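Local coordinates for protein DyP-type peroxidase (Thermobifida cellulosilytica, PDB 4GS1) that probably catalyses the hydrogen-peroxide-driven oxidation of dyes and other substrates, as a heme-containing DyP-type peroxidase, at residues B[151-156]-B[163-168]; B[79-84]-B[107-112]; B[283-288]-B[296-301]; B[262-267]-B[274-279]. All coordinates share one frame; numbering follows the deposited sequence.

Contact 1 (B[151-156]-B[163-168]); sequences LQVGAE and AAVDEL
Val153 presents three carbons to the helix, and each finds a methyl group there. Its CG1 lies 4.0 Å from Ala164 CB, and its CB is equally far from Val165 CG2. Val153 CG2 meets Leu168 CD1 tip to tip at 3.9 Å. The first torsion explains this spread: with CG1 opposite the backbone N (chi1 -167°), the two branches diverge, one reaching Ala164 and the other Leu168, while Val165 CG2 packs close to CB, its side chain running obliquely to that of Val153. A second apolar pair lies nearer the start of the strand segment, where Leu151 CD1 touches Leu168 CB at 3.7 Å. Thus Leu168 serves two partners, offering CB to one and CD1 to the other. Replacing Val153 by an alanine would probably open a gap, leaving Ala164 CB and Leu168 CD1 without their partners on Val153. The axes of strand 151-155 and helix 163-168 run roughly antiparallel, at 154°, and approach to 9.0 Å. Strand 149-155 leads into helix 158-172, which covers the sheet and runs on to the parallel strand 176-185, a beta-alpha-beta crossover of the ferredoxin-like fold. Farther out, Phe56 and Trp80 touch Leu151. Glu167 forms a salt bridge with Arg86, and Asp166 one with Arg334 of the second subunit. All five touching residues are buried, so strand and helix are joined here by apolar contacts alone, while the helix's charged side chains have other partners.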
loop_
_atom_site.group_PDB
_atom_site.type_symbol
_atom_site.label_atom_id
_atom_site.label_comp_id
_atom_site.label_asym_id
_atom_site.label_seq_id
_atom_site.Cartn_x
_atom_site.Cartn_y
_atom_site.Cartn_z
ATOM N N LEU B 151 4.919 16.618 -4.436
ATOM C CA LEU B 151 5.646 15.608 -5.205
ATOM C C LEU B 151 4.664 14.481 -5.547
ATOM O O LEU B 151 3.902 14.034 -4.689
ATOM C CB LEU B 151 6.839 15.032 -4.436
ATOM C CG LEU B 151 8.053 15.939 -4.230
ATOM C CD1 LEU B 151 9.105 15.213 -3.392
ATOM C CD2 LEU B 151 8.632 16.350 -5.580
ATOM N N GLN B 152 4.656 14.050 -6.807
ATOM C CA GLN B 152 4.001 12.800 -7.179
ATOM C C GLN B 152 5.141 11.861 -7.537
ATOM O O GLN B 152 5.923 12.150 -8.441
ATOM C CB GLN B 152 3.068 12.975 -8.384
ATOM C CG GLN B 152 2.415 11.653 -8.845
ATOM C CD GLN B 152 1.618 11.779 -10.130
ATOM O OE1 GLN B 152 2.069 12.382 -11.115
ATOM N NE2 GLN B 152 0.438 11.195 -10.136
ATOM N N VAL B 153 5.256 10.754 -6.812
ATOM C CA VAL B 153 6.306 9.784 -7.085
ATOM C C VAL B 153 5.630 8.493 -7.513
ATOM O O VAL B 153 4.705 8.030 -6.851
ATOM C CB VAL B 153 7.193 9.545 -5.845
ATOM C CG1 VAL B 153 8.465 8.797 -6.241
ATOM C CG2 VAL B 153 7.556 10.867 -5.163
ATOM N N GLY B 154 6.067 7.913 -8.628
ATOM C CA GLY B 154 5.428 6.709 -9.121
ATOM C C GLY B 154 6.447 5.652 -9.498
ATOM O O GLY B 154 7.549 5.976 -9.914
ATOM N N ALA B 155 6.077 4.388 -9.350
ATOM C CA ALA B 155 6.935 3.289 -9.784
ATOM C C ALA B 155 6.123 2.026 -9.924
ATOM O O ALA B 155 5.031 1.930 -9.375
ATOM C CB ALA B 155 8.077 3.080 -8.802
ATOM N N GLU B 156 6.656 1.054 -10.655
ATOM C CA GLU B 156 5.964 -0.216 -10.857
ATOM C C GLU B 156 6.221 -1.168 -9.685
ATOM O O GLU B 156 5.639 -2.249 -9.618
ATOM C CB GLU B 156 6.420 -0.846 -12.185
ATOM C CG GLU B 156 5.662 -2.110 -12.639
ATOM C CD GLU B 156 4.219 -1.849 -13.055
ATOM O OE1 GLU B 156 3.840 -0.678 -13.273
ATOM O OE2 GLU B 156 3.456 -2.833 -13.181
ATOM N N ALA B 163 11.716 3.800 -1.416
ATOM C CA ALA B 163 13.087 4.282 -1.322
ATOM C C ALA B 163 13.210 5.672 -1.932
ATOM O O ALA B 163 13.873 6.541 -1.370
ATOM C CB ALA B 163 14.049 3.304 -1.995
ATOM N N ALA B 164 12.556 5.887 -3.070
ATOM C CA ALA B 164 12.593 7.184 -3.736
ATOM C C ALA B 164 11.921 8.243 -2.873
ATOM O O ALA B 164 12.429 9.355 -2.735
ATOM C CB ALA B 164 11.921 7.105 -5.105
ATOM N N VAL B 165 10.774 7.895 -2.293
ATOM C CA VAL B 165 10.032 8.823 -1.455
ATOM C C VAL B 165 10.847 9.273 -0.242
ATOM O O VAL B 165 10.927 10.469 0.053
ATOM C CB VAL B 165 8.713 8.199 -0.999
ATOM C CG1 VAL B 165 8.105 9.004 0.159
ATOM C CG2 VAL B 165 7.741 8.142 -2.172
ATOM N N ASP B 166 11.462 8.322 0.448
ATOM C CA ASP B 166 12.220 8.664 1.655
ATOM C C ASP B 166 13.400 9.564 1.303
ATOM O O ASP B 166 13.719 10.517 2.028
ATOM C CB ASP B 166 12.672 7.395 2.394
ATOM C CG ASP B 166 11.505 6.645 3.048
ATOM O OD1 ASP B 166 10.470 7.283 3.319
ATOM O OD2 ASP B 166 11.627 5.420 3.292
ATOM N N GLU B 167 14.038 9.272 0.175
ATOM C CA GLU B 167 15.139 10.103 -0.301
ATOM C C GLU B 167 14.697 11.545 -0.587
ATOM O O GLU B 167 15.338 12.500 -0.137
ATOM C CB GLU B 167 15.784 9.473 -1.542
ATOM C CG GLU B 167 16.848 10.342 -2.196
ATOM C CD GLU B 167 17.486 9.681 -3.409
ATOM O OE1 GLU B 167 17.594 8.432 -3.439
ATOM O OE2 GLU B 167 17.879 10.415 -4.337
ATOM N N LEU B 168 13.599 11.708 -1.324
ATOM C CA LEU B 168 13.138 13.046 -1.695
ATOM C C LEU B 168 12.672 13.875 -0.499
ATOM O O LEU B 168 12.975 15.072 -0.407
ATOM C CB LEU B 168 12.025 12.958 -2.755
ATOM C CG LEU B 168 12.492 12.542 -4.152
ATOM C CD1 LEU B 168 11.328 11.954 -4.961
ATOM C CD2 LEU B 168 13.084 13.730 -4.895
#

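Contact 2 (B[79-84]-B[107-112]); sequences TWAEHA and VTIGIG
Ile109 is the side chain that reaches from the strand to the helix, and its CB leaves the strand toward residues 79-84. From there CG2 approaches the Trp80 ring obliquely. The other branch carries CG1 opposite the carbonyl carbon (chi1 -58°) and continues extended, which brings CD1 right up to the helix backbone. At that tip CD1 lies 3.7 Å from Ala81 N. Trp80 CB is 3.9 Å from the same Ile109 CD1, with Ala81 CB slightly farther off. One methyl group therefore packs against a backbone N and the first carbons of two successive side chains. Two residues earlier on the strand Val107 makes a simpler contact, its CB lying 3.9 Å from Ala84 CB where the backbones come closest. The small alanine permits that approach, the two CA atoms being 5.9 Å apart. The indole of Trp80 is fixed at its polar end by a hydrogen bond from NE1 to Leu168 O, and its ring meets that of Phe56. The axes of helix 79-84 and strand 107-111 approach to 9.3 Å and run at 167°, close to antiparallel. Strand 106-111 is outermost in its sheet within this chain, yet Ile111 makes a backbone hydrogen bond to Ala378 of the other sheet. With helix 158-172 beside it, helix 66-90 on this sheet of strand order 2-3-1-4 gives the ferredoxin-like fold, two helices packed on one face.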
loop_
_atom_site.group_PDB
_atom_site.type_symbol
_atom_site.label_atom_id
_atom_site.label_comp_id
_atom_site.label_asym_id
_atom_site.label_seq_id
_atom_site.Cartn_x
_atom_site.Cartn_y
_atom_site.Cartn_z
ATOM N N THR B 79 16.412 21.272 -5.236
ATOM C CA THR B 79 16.859 20.025 -4.633
ATOM C C THR B 79 16.077 18.828 -5.168
ATOM O O THR B 79 16.670 17.819 -5.559
ATOM C CB THR B 79 16.770 20.093 -3.098
ATOM O OG1 THR B 79 17.642 21.131 -2.628
ATOM C CG2 THR B 79 17.179 18.771 -2.475
ATOM N N TRP B 80 14.751 18.936 -5.197
ATOM C CA TRP B 80 13.934 17.848 -5.734
ATOM C C TRP B 80 14.243 17.608 -7.211
ATOM O O TRP B 80 14.274 16.466 -7.662
ATOM C CB TRP B 80 12.442 18.137 -5.560
ATOM C CG TRP B 80 11.925 18.012 -4.143
ATOM C CD1 TRP B 80 12.392 17.185 -3.151
ATOM C CD2 TRP B 80 10.828 18.736 -3.581
ATOM N NE1 TRP B 80 11.642 17.360 -2.003
ATOM C CE2 TRP B 80 10.675 18.306 -2.244
ATOM C CE3 TRP B 80 9.944 19.701 -4.082
ATOM C CZ2 TRP B 80 9.680 18.817 -1.400
ATOM C CZ3 TRP B 80 8.964 20.210 -3.245
ATOM C CH2 TRP B 80 8.844 19.771 -1.915
ATOM N N ALA B 81 14.476 18.677 -7.966
ATOM C CA ALA B 81 14.787 18.519 -9.386
ATOM C C ALA B 81 16.122 17.801 -9.577
ATOM O O ALA B 81 16.254 16.952 -10.462
ATOM C CB ALA B 81 14.799 19.862 -10.092
ATOM N N GLU B 82 17.106 18.135 -8.747
ATOM C CA GLU B 82 18.404 17.460 -8.805
ATOM C C GLU B 82 18.289 15.971 -8.497
ATOM O O GLU B 82 18.883 15.133 -9.184
ATOM C CB GLU B 82 19.403 18.124 -7.851
ATOM C CG GLU B 82 19.826 19.512 -8.295
ATOM C CD GLU B 82 20.617 20.255 -7.238
ATOM O OE1 GLU B 82 20.633 19.806 -6.071
ATOM O OE2 GLU B 82 21.215 21.301 -7.577
ATOM N N HIS B 83 17.536 15.640 -7.457
ATOM C CA HIS B 83 17.344 14.239 -7.102
ATOM C C HIS B 83 16.504 13.503 -8.143
ATOM O O HIS B 83 16.760 12.334 -8.431
ATOM C CB HIS B 83 16.719 14.113 -5.709
ATOM C CG HIS B 83 17.675 14.416 -4.597
ATOM N ND1 HIS B 83 18.043 13.481 -3.653
ATOM C CD2 HIS B 83 18.355 15.548 -4.290
ATOM C CE1 HIS B 83 18.896 14.027 -2.804
ATOM N NE2 HIS B 83 19.104 15.280 -3.168
ATOM N N ALA B 84 15.505 14.177 -8.706
ATOM C CA ALA B 84 14.666 13.545 -9.719
ATOM C C ALA B 84 15.518 13.156 -10.920
ATOM O O ALA B 84 15.335 12.094 -11.506
ATOM C CB ALA B 84 13.545 14.470 -10.140
ATOM N N VAL B 107 9.155 11.121 -11.178
ATOM C CA VAL B 107 8.928 12.168 -10.180
ATOM C C VAL B 107 8.316 13.409 -10.834
ATOM O O VAL B 107 8.847 13.916 -11.831
ATOM C CB VAL B 107 10.258 12.572 -9.474
ATOM C CG1 VAL B 107 9.994 13.620 -8.397
ATOM C CG2 VAL B 107 10.933 11.351 -8.858
ATOM N N THR B 108 7.200 13.884 -10.278
ATOM C CA THR B 108 6.521 15.097 -10.728
ATOM C C THR B 108 6.579 16.153 -9.630
ATOM O O THR B 108 6.341 15.839 -8.464
ATOM C CB THR B 108 5.033 14.827 -10.994
ATOM O OG1 THR B 108 4.878 13.573 -11.668
ATOM C CG2 THR B 108 4.413 15.954 -11.832
ATOM N N ILE B 109 6.867 17.402 -9.995
ATOM C CA ILE B 109 7.006 18.474 -9.012
ATOM C C ILE B 109 5.955 19.568 -9.234
ATOM O O ILE B 109 5.828 20.105 -10.336
ATOM C CB ILE B 109 8.427 19.111 -9.069
ATOM C CG1 ILE B 109 9.515 18.053 -8.827
ATOM C CG2 ILE B 109 8.549 20.226 -8.062
ATOM C CD1 ILE B 109 10.944 18.573 -9.121
ATOM N N GLY B 110 5.198 19.904 -8.192
ATOM C CA GLY B 110 4.138 20.892 -8.342
ATOM C C GLY B 110 4.139 21.982 -7.291
ATOM O O GLY B 110 4.788 21.858 -6.241
ATOM N N ILE B 111 3.372 23.036 -7.566
ATOM C CA ILE B 111 3.390 24.264 -6.777
ATOM C C ILE B 111 1.963 24.704 -6.461
ATOM O O ILE B 111 1.109 24.748 -7.350
ATOM C CB ILE B 111 4.100 25.375 -7.581
ATOM C CG1 ILE B 111 5.600 25.079 -7.675
ATOM C CG2 ILE B 111 3.858 26.760 -6.965
ATOM C CD1 ILE B 111 6.317 25.887 -8.754
ATOM N N GLY B 112 1.698 25.022 -5.196
ATOM C CA GLY B 112 0.367 25.445 -4.792
ATOM C C GLY B 112 0.194 26.950 -4.808
ATOM O O GLY B 112 1.166 27.691 -4.679
#

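Contact 3 (B[283-288]-B[296-301]); sequences DPVVLT and LVIPED
Val286 and Leu287 contribute the flat groups of this contact, which are peptide carbonyls and not rings. Ile298 CD1 comes within 4.0 Å of Val286 O, and Leu296 CD2 lies 3.9 Å from Leu287 O, each a methyl group resting near a carbonyl oxygen. Leu287 O has a polar partner as well, since Arg305 NH1 donates a hydrogen bond to it. The same nitrogen bonds Ile298 O, and Arg305 NE bonds Pro299 O, so a single guanidinium group ties carbonyls of both segments together. Neither segment is regular helix or strand: both belong to the long connection between helices 259-266 and 303-307, in the C-terminal half of the DyP peroxidase sequence, and a backbone hydrogen bond between Val297 and Ala289 links its two limbs. On the apolar side Ile298 does most of the touching. It keeps CG1 beside its backbone N (chi1 -68°), and the outstretched chain carries CD1 across to residues 283-288. There CD1 meets Val285 CG1 at 3.7 Å, the two side chains crossing at about a right angle, and Leu287 CD2 at 4.1 Å, this time obliquely. Ile298 is buried, whereas Val285 and Leu287 are partly exposed, which makes the isoleucine the inner member of a small apolar cluster at the surface. The side chain of Val285 also lies about 4 Å from the heme and touches Val304 of helix 303-307.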
loop_
_atom_site.group_PDB
_atom_site.type_symbol
_atom_site.label_atom_id
_atom_site.label_comp_id
_atom_site.label_asym_id
_atom_site.label_seq_id
_atom_site.Cartn_x
_atom_site.Cartn_y
_atom_site.Cartn_z
ATOM N N ASP B 283 -17.185 1.728 -27.539
ATOM C CA ASP B 283 -18.355 2.247 -28.274
ATOM C C ASP B 283 -18.714 3.618 -27.713
ATOM O O ASP B 283 -18.514 3.868 -26.528
ATOM C CB ASP B 283 -19.570 1.315 -28.135
ATOM C CG ASP B 283 -19.443 0.042 -28.958
ATOM O OD1 ASP B 283 -18.572 -0.016 -29.850
ATOM O OD2 ASP B 283 -20.230 -0.903 -28.716
ATOM N N PRO B 284 -19.257 4.510 -28.552
ATOM C CA PRO B 284 -19.611 5.837 -28.036
ATOM C C PRO B 284 -20.736 5.760 -27.016
ATOM O O PRO B 284 -21.622 4.900 -27.127
ATOM C CB PRO B 284 -20.100 6.583 -29.292
ATOM C CG PRO B 284 -20.555 5.488 -30.225
ATOM C CD PRO B 284 -19.572 4.371 -29.985
ATOM N N VAL B 285 -20.700 6.641 -26.021
ATOM C CA VAL B 285 -21.797 6.737 -25.068
ATOM C C VAL B 285 -22.939 7.489 -25.736
ATOM O O VAL B 285 -22.873 8.712 -25.915
ATOM C CB VAL B 285 -21.355 7.445 -23.779
ATOM C CG1 VAL B 285 -22.504 7.506 -22.776
ATOM C CG2 VAL B 285 -20.173 6.698 -23.169
ATOM N N VAL B 286 -23.984 6.757 -26.113
ATOM C CA VAL B 286 -25.129 7.366 -26.786
ATOM C C VAL B 286 -26.197 7.787 -25.780
ATOM O O VAL B 286 -26.947 6.964 -25.247
ATOM C CB VAL B 286 -25.704 6.450 -27.874
ATOM C CG1 VAL B 286 -26.866 7.158 -28.609
ATOM C CG2 VAL B 286 -24.606 6.083 -28.855
ATOM N N LEU B 287 -26.257 9.086 -25.523
ATOM C CA LEU B 287 -27.076 9.613 -24.434
ATOM C C LEU B 287 -28.525 9.829 -24.843
ATOM O O LEU B 287 -29.365 10.182 -24.018
ATOM C CB LEU B 287 -26.453 10.905 -23.911
ATOM C CG LEU B 287 -25.104 10.684 -23.222
ATOM C CD1 LEU B 287 -24.488 12.002 -22.803
ATOM C CD2 LEU B 287 -25.287 9.765 -22.010
ATOM N N THR B 288 -28.825 9.607 -26.121
ATOM C CA THR B 288 -30.188 9.776 -26.615
ATOM C C THR B 288 -30.961 8.472 -26.696
ATOM O O THR B 288 -32.162 8.475 -27.003
ATOM C CB THR B 288 -30.191 10.388 -28.018
ATOM O OG1 THR B 288 -29.322 9.624 -28.861
ATOM C CG2 THR B 288 -29.705 11.826 -27.965
ATOM N N LEU B 296 -35.080 6.669 -20.949
ATOM C CA LEU B 296 -33.672 6.734 -21.345
ATOM C C LEU B 296 -32.954 5.461 -20.913
ATOM O O LEU B 296 -33.148 4.982 -19.791
ATOM C CB LEU B 296 -32.980 7.949 -20.719
ATOM C CG LEU B 296 -33.402 9.317 -21.250
ATOM C CD1 LEU B 296 -32.847 10.423 -20.371
ATOM C CD2 LEU B 296 -32.931 9.486 -22.684
ATOM N N VAL B 297 -32.124 4.920 -21.803
ATOM C CA VAL B 297 -31.332 3.724 -21.504
ATOM C C VAL B 297 -30.281 4.009 -20.427
ATOM O O VAL B 297 -30.089 3.217 -19.494
ATOM C CB VAL B 297 -30.676 3.163 -22.789
ATOM C CG1 VAL B 297 -29.664 2.067 -22.463
ATOM C CG2 VAL B 297 -31.757 2.635 -23.742
ATOM N N ILE B 298 -29.599 5.139 -20.563
ATOM C CA ILE B 298 -28.674 5.604 -19.526
ATOM C C ILE B 298 -29.446 6.626 -18.689
ATOM O O ILE B 298 -29.922 7.622 -19.216
ATOM C CB ILE B 298 -27.419 6.230 -20.175
ATOM C CG1 ILE B 298 -26.608 5.135 -20.874
ATOM C CG2 ILE B 298 -26.560 6.941 -19.136
ATOM C CD1 ILE B 298 -25.482 5.656 -21.745
ATOM N N PRO B 299 -29.609 6.366 -17.381
ATOM C CA PRO B 299 -30.478 7.211 -16.547
ATOM C C PRO B 299 -30.092 8.687 -16.518
ATOM O O PRO B 299 -28.935 9.036 -16.786
ATOM C CB PRO B 299 -30.290 6.613 -15.148
ATOM C CG PRO B 299 -30.010 5.164 -15.413
ATOM C CD PRO B 299 -29.146 5.167 -16.657
ATOM N N GLU B 300 -31.055 9.537 -16.165
ATOM C CA GLU B 300 -30.848 10.982 -16.112
ATOM C C GLU B 300 -29.777 11.384 -15.097
ATOM O O GLU B 300 -29.161 12.463 -15.221
ATOM C CB GLU B 300 -32.172 11.683 -15.783
ATOM C CG GLU B 300 -32.291 13.085 -16.357
ATOM C CD GLU B 300 -32.654 13.117 -17.841
ATOM O OE1 GLU B 300 -33.855 12.965 -18.169
ATOM O OE2 GLU B 300 -31.741 13.312 -18.679
ATOM N N ASP B 301 -29.553 10.529 -14.100
ATOM C CA ASP B 301 -28.581 10.821 -13.056
ATOM C C ASP B 301 -27.338 9.933 -13.136
ATOM O O ASP B 301 -26.573 9.851 -12.178
ATOM C CB ASP B 301 -29.220 10.728 -11.656
ATOM C CG ASP B 301 -29.756 9.341 -11.344
ATOM O OD1 ASP B 301 -29.783 8.486 -12.257
ATOM O OD2 ASP B 301 -30.140 9.092 -10.175
#

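Contact 4 (B[262-267]-B[274-279]); sequences RERVIG and APLGGE
Gly267 leaves the helix with positive phi (105°), and its O accepts a nearly straight hydrogen bond from Leu276 N (3.0 Å, N-H...O angle 175°), the donor standing 37° above the carbonyl plane. The Leu276 side chain folds back over the same carbonyl, with CG 3.5 Å from Gly267 O. Its CD1 goes on to the last turn of the helix, meeting Glu263 O at 4.0 Å and Arg264 CG at 4.2 Å. Putting an alanine here would leave the backbone bond possible but would probably uncover the Gly267 carbonyl and take away the methyl group that packs on Arg264 CG. The charged ends have partners outside the two segments: Glu263 OE2 accepts a hydrogen bond from Leu270 N, and Arg264 NH1 forms a salt bridge with Asp261. Leu276 itself occupies the second position of a type II beta turn from Pro275 to Gly278, closed by Gly278 N to Pro275 O at 2.8 Å, with Gly277 taking the positive phi of the third position. A helix thus ends on a left-handed glycine whose carbonyl receives the turn that follows, next to Ile266 of the heme pocket of this DyP-type peroxidase.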
loop_
_atom_site.group_PDB
_atom_site.type_symbol
_atom_site.label_atom_id
_atom_site.label_comp_id
_atom_site.label_asym_id
_atom_site.label_seq_id
_atom_site.Cartn_x
_atom_site.Cartn_y
_atom_site.Cartn_z
ATOM N N ARG B 262 -25.912 -1.179 -10.021
ATOM C CA ARG B 262 -24.569 -0.588 -10.009
ATOM C C ARG B 262 -24.221 -0.038 -11.380
ATOM O O ARG B 262 -23.611 1.030 -11.497
ATOM C CB ARG B 262 -23.510 -1.623 -9.613
ATOM C CG ARG B 262 -23.647 -2.130 -8.193
ATOM C CD ARG B 262 -22.566 -3.148 -7.880
ATOM N NE ARG B 262 -22.947 -3.978 -6.742
ATOM C CZ ARG B 262 -22.212 -4.967 -6.249
ATOM N NH1 ARG B 262 -21.036 -5.250 -6.780
ATOM N NH2 ARG B 262 -22.660 -5.662 -5.213
ATOM N N GLU B 263 -24.598 -0.785 -12.411
ATOM C CA GLU B 263 -24.331 -0.361 -13.784
ATOM C C GLU B 263 -25.097 0.906 -14.123
ATOM O O GLU B 263 -24.574 1.770 -14.823
ATOM C CB GLU B 263 -24.659 -1.491 -14.774
ATOM C CG GLU B 263 -23.701 -2.687 -14.615
ATOM C CD GLU B 263 -24.036 -3.877 -15.493
ATOM O OE1 GLU B 263 -25.232 -4.098 -15.786
ATOM O OE2 GLU B 263 -23.089 -4.613 -15.870
ATOM N N ARG B 264 -26.313 1.034 -13.599
ATOM C CA ARG B 264 -27.119 2.234 -13.848
ATOM C C ARG B 264 -26.608 3.470 -13.101
ATOM O O ARG B 264 -26.851 4.603 -13.533
ATOM C CB ARG B 264 -28.599 1.984 -13.527
ATOM C CG ARG B 264 -29.311 1.134 -14.552
ATOM C CD ARG B 264 -30.690 0.702 -14.071
ATOM N NE ARG B 264 -31.151 -0.450 -14.832
ATOM C CZ ARG B 264 -31.432 -1.639 -14.315
ATOM N NH1 ARG B 264 -31.356 -1.856 -13.004
ATOM N NH2 ARG B 264 -31.828 -2.608 -15.118
ATOM N N VAL B 265 -25.895 3.271 -11.995
ATOM C CA VAL B 265 -25.275 4.408 -11.305
ATOM C C VAL B 265 -24.251 5.095 -12.218
ATOM O O VAL B 265 -24.176 6.326 -12.265
ATOM C CB VAL B 265 -24.607 3.972 -9.974
ATOM C CG1 VAL B 265 -23.731 5.086 -9.411
ATOM C CG2 VAL B 265 -25.672 3.593 -8.954
ATOM N N ILE B 266 -23.492 4.295 -12.959
ATOM C CA ILE B 266 -22.430 4.812 -13.827
ATOM C C ILE B 266 -22.918 5.111 -15.235
ATOM O O ILE B 266 -22.615 6.173 -15.798
ATOM C CB ILE B 266 -21.261 3.799 -13.927
ATOM C CG1 ILE B 266 -20.579 3.643 -12.562
ATOM C CG2 ILE B 266 -20.237 4.243 -14.976
ATOM C CD1 ILE B 266 -19.970 4.946 -12.015
ATOM N N GLY B 267 -23.667 4.170 -15.806
ATOM C CA GLY B 267 -24.095 4.266 -17.197
ATOM C C GLY B 267 -23.320 3.336 -18.118
ATOM O O GLY B 267 -23.432 3.449 -19.335
ATOM N N ALA B 274 -18.730 -1.506 -21.568
ATOM C CA ALA B 274 -19.490 -0.889 -22.663
ATOM C C ALA B 274 -20.531 0.080 -22.118
ATOM O O ALA B 274 -21.068 -0.136 -21.036
ATOM C CB ALA B 274 -20.177 -1.968 -23.497
ATOM N N PRO B 275 -20.837 1.146 -22.873
ATOM C CA PRO B 275 -21.953 1.996 -22.441
ATOM C C PRO B 275 -23.230 1.156 -22.410
ATOM O O PRO B 275 -23.336 0.200 -23.190
ATOM C CB PRO B 275 -22.063 3.041 -23.565
ATOM C CG PRO B 275 -20.736 3.006 -24.272
ATOM C CD PRO B 275 -20.248 1.588 -24.151
ATOM N N LEU B 276 -24.171 1.473 -21.525
ATOM C CA LEU B 276 -25.477 0.827 -21.612
ATOM C C LEU B 276 -26.069 1.177 -22.977
ATOM O O LEU B 276 -26.131 2.359 -23.361
ATOM C CB LEU B 276 -26.406 1.275 -20.477
ATOM C CG LEU B 276 -25.914 0.957 -19.064
ATOM C CD1 LEU B 276 -26.916 1.437 -18.008
ATOM C CD2 LEU B 276 -25.652 -0.531 -18.910
ATOM N N GLY B 277 -26.470 0.149 -23.721
ATOM C CA GLY B 277 -26.943 0.326 -25.085
ATOM C C GLY B 277 -25.897 -0.091 -26.108
ATOM O O GLY B 277 -26.211 -0.306 -27.283
ATOM N N GLY B 278 -24.650 -0.212 -25.664
ATOM C CA GLY B 278 -23.561 -0.584 -26.556
ATOM C C GLY B 278 -23.060 -1.995 -26.310
ATOM O O GLY B 278 -23.647 -2.731 -25.511
ATOM N N GLU B 279 -21.971 -2.384 -26.974
ATOM C CA GLU B 279 -21.436 -3.739 -26.781
ATOM C C GLU B 279 -19.938 -3.844 -26.454
ATOM O O GLU B 279 -19.515 -4.839 -25.873
ATOM C CB GLU B 279 -21.821 -4.673 -27.940
ATOM C CG GLU B 279 -21.428 -4.205 -29.317
ATOM C CD GLU B 279 -22.171 -4.963 -30.413
ATOM O OE1 GLU B 279 -23.228 -5.563 -30.113
ATOM O OE2 GLU B 279 -21.700 -4.956 -31.572
#

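How the contacts relate
The four contacts form two pairs on opposite sides of the chain's centre. Along the chain the order is contact 2, contact 1, contact 4, contact 3, each closing before the next opens. Contacts 1 and 2, with centres 10 Å apart, lie in the N-terminal DyP-type family region and share one antiparallel beta-sheet: strands 149-155 and 106-111 are neighbours, joined at Gln152 O and Thr108 N (2.8 Å). Contacts 3 and 4, with centres 8 Å apart, lie in the C-terminal one, where Pro275 CG packs 3.3 Å from Asp283 O. The centres of contacts in different pairs lie about 37 to 42 Å apart; one pair belongs to the helix-covered N-terminal sheet, the other to the largely irregular region beside the heme.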